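Local coordinates for protein lipase (Rhizopus chinensis, PDB 6A0W) that probably hydrolyses lipid esters as a class 3 lipase of the alpha/beta-hydrolase fold, with an N-terminal polypeptide segment that regulates its affinity for substrate, at residues A51-C56 against I290-C295; P18-T22 against S250-E254; A213-D217 against S264-T268. All blocks are in the same frame, centred on the assembly; numbering follows the deposited sequence.

Contact 1: A51-C56 against I290-C295; sequences AATAYC and INEGSC
The disulfide C56–C295 ties the C-terminal tail of this alpha/beta-hydrolase to the type I turn, T53 to C56, that follows on from helix 38-53. SG of C56 lies 2.1 Å from SG of C295, and the torsion about the S–S bond, 88°, is close to the relaxed right angle. C295 swings its sulfur opposite its own backbone N (chi1 -169°), out toward the turn. Deeper in, Y55 spreads one ring face over backbone: G293 CA stands 3.5 Å from the centroid of the Y55 ring and 9° off its normal, a CH-pi contact. A single water then stitches the two backbones, donating to A52 O at 2.9 Å and to N291 O, and accepting from G293 N and C295 N. N291 OD1 turns back in an Asx motif to take S294 N at 3.0 Å, and also accepts from L296 N. Beside the water, A52 CB packs 3.6 Å from I290 CG2, while E292 OE1 lies 3.4 Å from A52 CB. Y55 OH is hydrogen-bonded to H171 ND1, and the Y55 side chain touches S172; both residues fit a GxSxG nucleophile elbow, as in lipases of this fold.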
loop_
_atom_site.group_PDB
_atom_site.type_symbol
_atom_site.label_atom_id
_atom_site.label_comp_id
_atom_site.label_asym_id
_atom_site.label_seq_id
_atom_site.Cartn_x
_atom_site.Cartn_y
_atom_site.Cartn_z
ATOM N N ALA A 51 4.038 5.622 -5.545
ATOM C CA ALA A 51 3.795 4.223 -5.691
ATOM C C ALA A 51 3.632 3.789 -7.126
ATOM O O ALA A 51 4.129 2.708 -7.525
ATOM C CB ALA A 51 2.576 3.829 -4.896
ATOM N N ALA A 52 3.014 4.657 -7.931
ATOM C CA ALA A 52 2.805 4.337 -9.345
ATOM C C ALA A 52 4.077 4.221 -10.133
ATOM O O ALA A 52 4.105 3.527 -11.157
ATOM C CB ALA A 52 1.876 5.379 -10.011
ATOM N N THR A 53 5.108 4.957 -9.730
ATOM C CA THR A 53 6.355 4.960 -10.473
ATOM C C THR A 53 7.050 3.594 -10.406
ATOM O O THR A 53 7.893 3.292 -11.236
ATOM C CB THR A 53 7.349 6.007 -9.948
ATOM O OG1 THR A 53 7.699 5.717 -8.587
ATOM C CG2 THR A 53 6.749 7.409 -10.060
ATOM N N ALA A 54 6.661 2.745 -9.466
ATOM C CA ALA A 54 7.367 1.495 -9.313
ATOM C C ALA A 54 7.108 0.570 -10.487
ATOM O O ALA A 54 7.839 -0.411 -10.680
ATOM C CB ALA A 54 6.963 0.818 -8.029
ATOM N N TYR A 55 6.010 0.820 -11.205
ATOM C CA TYR A 55 5.661 -0.012 -12.348
ATOM C C TYR A 55 6.334 0.460 -13.607
ATOM O O TYR A 55 6.137 -0.144 -14.656
ATOM C CB TYR A 55 4.158 -0.060 -12.543
ATOM C CG TYR A 55 3.404 -0.691 -11.422
ATOM C CD1 TYR A 55 3.214 -2.072 -11.378
ATOM C CD2 TYR A 55 2.814 0.074 -10.430
ATOM C CE1 TYR A 55 2.528 -2.685 -10.346
ATOM C CE2 TYR A 55 2.039 -0.534 -9.431
ATOM C CZ TYR A 55 1.917 -1.903 -9.384
ATOM O OH TYR A 55 1.250 -2.500 -8.348
ATOM N N CYS A 56 7.054 1.575 -13.542
ATOM C CA CYS A 56 7.808 2.044 -14.683
ATOM C C CYS A 56 9.155 1.286 -14.827
ATOM O O CYS A 56 10.023 1.376 -13.959
ATOM C CB CYS A 56 8.064 3.548 -14.543
ATOM S SG CYS A 56 6.595 4.584 -14.335
ATOM N N ILE A 290 -4.500 8.628 -11.221
ATOM C CA ILE A 290 -3.154 8.082 -11.543
ATOM C C ILE A 290 -3.236 6.587 -11.864
ATOM O O ILE A 290 -3.771 5.799 -11.087
ATOM C CB ILE A 290 -2.187 8.229 -10.346
ATOM C CG1 ILE A 290 -2.020 9.701 -9.986
ATOM C CG2 ILE A 290 -0.813 7.626 -10.646
ATOM C CD1 ILE A 290 -1.533 9.910 -8.551
ATOM N N ASN A 291 -2.734 6.205 -13.029
ATOM C CA ASN A 291 -2.687 4.806 -13.426
ATOM C C ASN A 291 -1.682 4.040 -12.551
ATOM O O ASN A 291 -0.516 4.456 -12.405
ATOM C CB ASN A 291 -2.224 4.640 -14.869
ATOM C CG ASN A 291 -1.947 3.173 -15.196
ATOM O OD1 ASN A 291 -0.783 2.771 -15.247
ATOM N ND2 ASN A 291 -3.001 2.338 -15.193
ATOM N N GLU A 292 -2.194 2.996 -11.926
ATOM C CA GLU A 292 -1.419 2.128 -11.055
ATOM C C GLU A 292 -1.333 0.746 -11.709
ATOM O O GLU A 292 -2.275 -0.074 -11.649
ATOM C CB GLU A 292 -2.068 2.001 -9.666
ATOM C CG GLU A 292 -2.321 3.319 -8.960
ATOM C CD GLU A 292 -1.101 3.846 -8.218
ATOM O OE1 GLU A 292 -0.050 3.176 -8.236
ATOM O OE2 GLU A 292 -1.182 4.955 -7.619
ATOM N N GLY A 293 -0.145 0.454 -12.234
ATOM C CA GLY A 293 0.126 -0.873 -12.716
ATOM C C GLY A 293 0.795 -0.865 -14.072
ATOM O O GLY A 293 1.421 -1.862 -14.444
ATOM N N SER A 294 0.640 0.219 -14.837
ATOM C CA SER A 294 1.197 0.259 -16.192
ATOM C C SER A 294 2.009 1.488 -16.514
ATOM O O SER A 294 2.374 1.678 -17.656
ATOM C CB SER A 294 0.078 0.098 -17.211
ATOM O OG SER A 294 -0.531 -1.176 -17.093
ATOM N N CYS A 295 2.335 2.316 -15.526
ATOM C CA CYS A 295 3.138 3.499 -15.799
ATOM C C CYS A 295 2.545 4.372 -16.930
ATOM O O CYS A 295 3.287 4.893 -17.753
ATOM C CB CYS A 295 4.566 3.096 -16.163
ATOM S SG CYS A 295 5.668 4.537 -16.199
HETATM O O HOH W 1 1.746 2.682 -12.642
#

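Contact 2: P18-T22 against S250-E254; sequences PIPAT and SWIKE
The indole of W251 meets I19 closely and T22 more loosely, both from the N-terminal loop, while K253, two residues on, lies over one of its faces: K253 CG is 3.6 Å above the W251 ring plane, offset toward the rim. I19 CG2 comes in obliquely, 3.6 Å from W251 CH2, and T22 CG2 stands at the ring edge, near the plane but 4.4 Å from W251 CZ3. The indole N-H is spent on K229 O. Here strand 248-252 of the central mixed sheet runs into a classic beta bulge, in which K253 and E254 both face D258, and the N-terminal loop lies against it. This loop probably belongs to the segment that regulates substrate binding. The lysine chain bends once, at chi3 (70°), which turns its CE past I19 CG2, 3.5 Å away, and brings the ammonium up to T22 tip to tip. K253 NZ donates to T22 OG1 at 2.9 Å, and a water accepts from K253 NZ at 3.0 Å while donating to I19 O. A third acceptor is P20 O, 2.8 Å from K253 NZ, approached at a C=O...N angle of 144° with the nitrogen tilted 16° from the carbonyl plane.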
loop_
_atom_site.group_PDB
_atom_site.type_symbol
_atom_site.label_atom_id
_atom_site.label_comp_id
_atom_site.label_asym_id
_atom_site.label_seq_id
_atom_site.Cartn_x
_atom_site.Cartn_y
_atom_site.Cartn_z
ATOM N N PRO A 18 -25.922 1.653 -6.947
ATOM C CA PRO A 18 -25.038 2.799 -6.813
ATOM C C PRO A 18 -24.312 2.747 -5.478
ATOM O O PRO A 18 -24.812 2.160 -4.516
ATOM C CB PRO A 18 -26.009 3.976 -6.833
ATOM C CG PRO A 18 -27.184 3.491 -7.608
ATOM C CD PRO A 18 -27.319 2.061 -7.188
ATOM N N ILE A 19 -23.156 3.379 -5.395
ATOM C CA ILE A 19 -22.466 3.441 -4.093
ATOM C C ILE A 19 -23.273 4.276 -3.109
ATOM O O ILE A 19 -23.521 5.433 -3.389
ATOM C CB ILE A 19 -21.077 4.082 -4.243
ATOM C CG1 ILE A 19 -20.169 3.185 -5.106
ATOM C CG2 ILE A 19 -20.424 4.277 -2.890
ATOM C CD1 ILE A 19 -18.853 3.858 -5.474
ATOM N N PRO A 20 -23.601 3.731 -1.922
ATOM C CA PRO A 20 -24.546 4.392 -1.015
ATOM C C PRO A 20 -23.940 5.575 -0.309
ATOM O O PRO A 20 -22.722 5.673 -0.240
ATOM C CB PRO A 20 -24.902 3.305 0.005
ATOM C CG PRO A 20 -24.528 2.018 -0.666
ATOM C CD PRO A 20 -23.298 2.370 -1.457
ATOM N N ALA A 21 -24.787 6.547 0.031
ATOM C CA ALA A 21 -24.332 7.861 0.513
ATOM C C ALA A 21 -23.662 7.604 1.852
ATOM O O ALA A 21 -24.061 6.671 2.542
ATOM C CB ALA A 21 -25.532 8.793 0.700
ATOM N N THR A 22 -22.686 8.403 2.266
ATOM C CA THR A 22 -22.132 8.171 3.604
ATOM C C THR A 22 -22.441 9.420 4.373
ATOM O O THR A 22 -22.193 10.489 3.852
ATOM C CB THR A 22 -20.604 7.794 3.682
ATOM O OG1 THR A 22 -19.825 8.433 2.658
ATOM C CG2 THR A 22 -20.391 6.242 3.616
ATOM N N SER A 250 -8.950 5.551 3.809
ATOM C CA SER A 250 -9.408 6.691 3.056
ATOM C C SER A 250 -10.022 6.199 1.745
ATOM O O SER A 250 -9.340 5.552 0.944
ATOM C CB SER A 250 -8.260 7.665 2.801
ATOM O OG SER A 250 -7.060 7.015 2.412
ATOM N N TRP A 251 -11.344 6.330 1.613
ATOM C CA TRP A 251 -12.113 5.691 0.532
ATOM C C TRP A 251 -12.528 6.733 -0.505
ATOM O O TRP A 251 -13.291 7.637 -0.181
ATOM C CB TRP A 251 -13.349 5.023 1.100
ATOM C CG TRP A 251 -14.172 4.293 0.103
ATOM C CD1 TRP A 251 -13.743 3.680 -1.023
ATOM C CD2 TRP A 251 -15.577 4.054 0.178
ATOM N NE1 TRP A 251 -14.778 2.997 -1.615
ATOM C CE2 TRP A 251 -15.918 3.220 -0.895
ATOM C CE3 TRP A 251 -16.571 4.444 1.062
ATOM C CZ2 TRP A 251 -17.220 2.828 -1.144
ATOM C CZ3 TRP A 251 -17.857 3.988 0.859
ATOM C CH2 TRP A 251 -18.171 3.186 -0.237
ATOM N N ILE A 252 -11.965 6.632 -1.709
ATOM C CA ILE A 252 -12.299 7.498 -2.823
ATOM C C ILE A 252 -13.626 7.041 -3.398
ATOM O O ILE A 252 -13.736 5.962 -3.968
ATOM C CB ILE A 252 -11.293 7.400 -3.962
ATOM C CG1 ILE A 252 -9.880 7.741 -3.505
ATOM C CG2 ILE A 252 -11.684 8.339 -5.072
ATOM C CD1 ILE A 252 -8.809 7.381 -4.543
ATOM N N LYS A 253 -14.670 7.811 -3.120
ATOM C CA LYS A 253 -15.997 7.494 -3.626
ATOM C C LYS A 253 -16.195 8.154 -4.984
ATOM O O LYS A 253 -16.646 7.521 -5.932
ATOM C CB LYS A 253 -17.054 7.910 -2.609
ATOM C CG LYS A 253 -16.988 7.105 -1.323
ATOM C CD LYS A 253 -18.134 7.464 -0.384
ATOM C CE LYS A 253 -19.496 6.984 -0.862
ATOM N NZ LYS A 253 -20.623 7.491 -0.019
ATOM N N GLU A 254 -15.732 9.385 -5.129
ATOM C CA GLU A 254 -15.766 10.050 -6.425
ATOM C C GLU A 254 -14.875 11.253 -6.336
ATOM O O GLU A 254 -15.028 12.088 -5.443
ATOM C CB GLU A 254 -17.219 10.502 -6.739
ATOM C CG GLU A 254 -17.342 11.258 -8.058
ATOM C CD GLU A 254 -17.288 10.352 -9.287
ATOM O OE1 GLU A 254 -17.303 9.105 -9.144
ATOM O OE2 GLU A 254 -17.319 10.900 -10.416
HETATM O O HOH W 2 -22.263 7.911 -2.467
#

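Contact 3: A213-D217 against S264-T268; sequences AYYVD and SNIET. With SO4 (sulfate ion), chain D.
D217 leans from helix 210-218 onto N265, joining the helix of a beta-alpha-beta crossover, the one linking the parallel strands 197-202 and 223-228, to the loop after strand 258-262. Its side chain can be followed outward atom by atom. D217 CB rests 3.6 Å from N265 ND2. Past it, the carboxylate lies flat against the N265 amide, the two planes only 8° apart in a stack, with D217 OD2 3.2 Å from N265 CG. N265 CG sits between its own backbone N and carbonyl carbon (chi1 63°), a torsion that sets the amide alongside the carboxylate. At the tip both carboxylate oxygens lie near the loop backbone: D217 OD2 is the closer, 2.6 Å from N265 O, and D217 OD1 is 3.1 Å from N265 O. OD1 also takes a weak hydrogen bond from G247 N. OD2 has a methyl for a further neighbour, with I266 CD1 3.3 Å from D217 OD2.

That methyl is also the apolar centre of the contact. I266 CD1 touches the edge of the Y214 ring, 4.0 Å from Y214 CE1 and near the ring plane, and A213 CB adds a looser contact one helix residue earlier. The side chains of Y214 and I266 cross at about a right angle, and the methyl meets the ring at its edge. Farther out, Y214 OH donates to sulfate O4 at 2.9 Å; the ion, probably from the crystallisation liquor, is bound by N210 ND2 as well.

Farther along the loop, E267 forms a salt bridge with R206. Within the loop itself, S264 OG donates to I266 O at 3.0 Å, in the carbonyl plane and on a lone pair.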
loop_
_atom_site.group_PDB
_atom_site.type_symbol
_atom_site.label_atom_id
_atom_site.label_comp_id
_atom_site.label_asym_id
_atom_site.label_seq_id
_atom_site.Cartn_x
_atom_site.Cartn_y
_atom_site.Cartn_z
ATOM N N ALA A 213 -2.814 -7.202 13.198
ATOM C CA ALA A 213 -3.501 -5.922 13.042
ATOM C C ALA A 213 -3.479 -5.113 14.347
ATOM O O ALA A 213 -3.121 -3.932 14.331
ATOM C CB ALA A 213 -4.935 -6.161 12.570
ATOM N N TYR A 214 -3.716 -5.778 15.478
ATOM C CA TYR A 214 -3.624 -5.086 16.763
ATOM C C TYR A 214 -2.219 -4.620 17.035
ATOM O O TYR A 214 -2.007 -3.512 17.549
ATOM C CB TYR A 214 -4.121 -5.958 17.922
ATOM C CG TYR A 214 -5.499 -6.541 17.695
ATOM C CD1 TYR A 214 -6.478 -5.834 17.019
ATOM C CD2 TYR A 214 -5.835 -7.774 18.230
ATOM C CE1 TYR A 214 -7.759 -6.365 16.840
ATOM C CE2 TYR A 214 -7.096 -8.310 18.073
ATOM C CZ TYR A 214 -8.041 -7.617 17.343
ATOM O OH TYR A 214 -9.287 -8.175 17.165
ATOM N N TYR A 215 -1.244 -5.452 16.673
ATOM C CA TYR A 215 0.144 -5.063 16.828
ATOM C C TYR A 215 0.457 -3.810 15.999
ATOM O O TYR A 215 1.139 -2.885 16.441
ATOM C CB TYR A 215 1.097 -6.228 16.432
ATOM C CG TYR A 215 2.542 -5.780 16.334
ATOM C CD1 TYR A 215 3.257 -5.421 17.455
ATOM C CD2 TYR A 215 3.150 -5.627 15.105
ATOM C CE1 TYR A 215 4.542 -4.896 17.363
ATOM C CE2 TYR A 215 4.399 -5.063 14.997
ATOM C CZ TYR A 215 5.111 -4.731 16.113
ATOM O OH TYR A 215 6.394 -4.235 15.966
ATOM N N VAL A 216 0.074 -3.834 14.735
ATOM C CA VAL A 216 0.382 -2.702 13.868
ATOM C C VAL A 216 -0.170 -1.397 14.476
ATOM O O VAL A 216 0.526 -0.376 14.568
ATOM C CB VAL A 216 -0.230 -2.928 12.472
ATOM C CG1 VAL A 216 -0.225 -1.625 11.692
ATOM C CG2 VAL A 216 0.567 -3.986 11.718
ATOM N N ASP A 217 -1.410 -1.468 14.919
ATOM C CA ASP A 217 -2.074 -0.328 15.594
ATOM C C ASP A 217 -1.346 0.106 16.874
ATOM O O ASP A 217 -1.148 1.290 17.095
ATOM C CB ASP A 217 -3.532 -0.707 15.909
ATOM C CG ASP A 217 -4.431 -0.620 14.707
ATOM O OD1 ASP A 217 -3.992 -0.048 13.670
ATOM O OD2 ASP A 217 -5.589 -1.118 14.796
ATOM N N SER A 264 -11.344 5.201 12.383
ATOM C CA SER A 264 -10.992 4.061 13.212
ATOM C C SER A 264 -9.786 3.299 12.645
ATOM O O SER A 264 -9.619 3.243 11.430
ATOM C CB SER A 264 -12.222 3.138 13.279
ATOM O OG SER A 264 -11.905 1.796 13.686
ATOM N N ASN A 265 -9.023 2.612 13.497
ATOM C CA ASN A 265 -7.787 1.947 13.062
ATOM C C ASN A 265 -7.939 0.415 12.856
ATOM O O ASN A 265 -6.955 -0.324 12.761
ATOM C CB ASN A 265 -6.631 2.278 14.013
ATOM C CG ASN A 265 -6.866 1.768 15.441
ATOM O OD1 ASN A 265 -7.890 1.136 15.746
ATOM N ND2 ASN A 265 -5.904 2.028 16.308
ATOM N N ILE A 266 -9.186 -0.039 12.866
ATOM C CA ILE A 266 -9.570 -1.391 12.511
ATOM C C ILE A 266 -10.690 -1.271 11.514
ATOM O O ILE A 266 -11.536 -0.375 11.613
ATOM C CB ILE A 266 -10.064 -2.189 13.721
ATOM C CG1 ILE A 266 -8.905 -2.438 14.680
ATOM C CG2 ILE A 266 -10.675 -3.533 13.303
ATOM C CD1 ILE A 266 -7.872 -3.422 14.192
ATOM N N GLU A 267 -10.628 -2.073 10.459
ATOM C CA GLU A 267 -11.544 -1.859 9.355
ATOM C C GLU A 267 -12.997 -1.812 9.829
ATOM O O GLU A 267 -13.416 -2.649 10.607
ATOM C CB GLU A 267 -11.392 -2.932 8.282
ATOM C CG GLU A 267 -11.522 -4.385 8.708
ATOM C CD GLU A 267 -11.262 -5.312 7.526
ATOM O OE1 GLU A 267 -12.102 -5.294 6.622
ATOM O OE2 GLU A 267 -10.306 -6.117 7.565
ATOM N N THR A 268 -13.797 -0.995 9.157
ATOM C CA THR A 268 -15.220 -0.775 9.529
ATOM C C THR A 268 -16.145 -1.138 8.376
ATOM O O THR A 268 -15.705 -1.400 7.249
ATOM C CB THR A 268 -15.492 0.735 9.790
ATOM O OG1 THR A 268 -15.362 1.474 8.559
ATOM C CG2 THR A 268 -14.470 1.308 10.812
HETATM S S SO4 D . -9.618 -11.169 19.350
HETATM O O1 SO4 D . -8.893 -11.469 18.092
HETATM O O2 SO4 D . -10.960 -11.813 19.372
HETATM O O3 SO4 D . -8.796 -11.692 20.465
HETATM O O4 SO4 D . -9.802 -9.716 19.590
#

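Followed from the N terminus, the chain first lays down 18-22, then 51-56 in the end region of helix 38-53, and most of the central sheet is built before any loop closes. Contact 2 closes first, when 250-254 returns to the N-terminal loop; contact 1 has opened inside that loop and closes only at 290-295, so the two cross. Contact 3 opens at 213-217 and closes at 264-268, crossing contact 2 but nested within contact 1. Contacts 1 and 3 lie on opposite sides of the chain's centre, their centres about 27 Å apart. Contact 1 ties the C-terminal tail to helix 38-53, contact 2 the N-terminal loop to strand 248-252, and contact 3 helix 210-218 to the loop after strand 258-262.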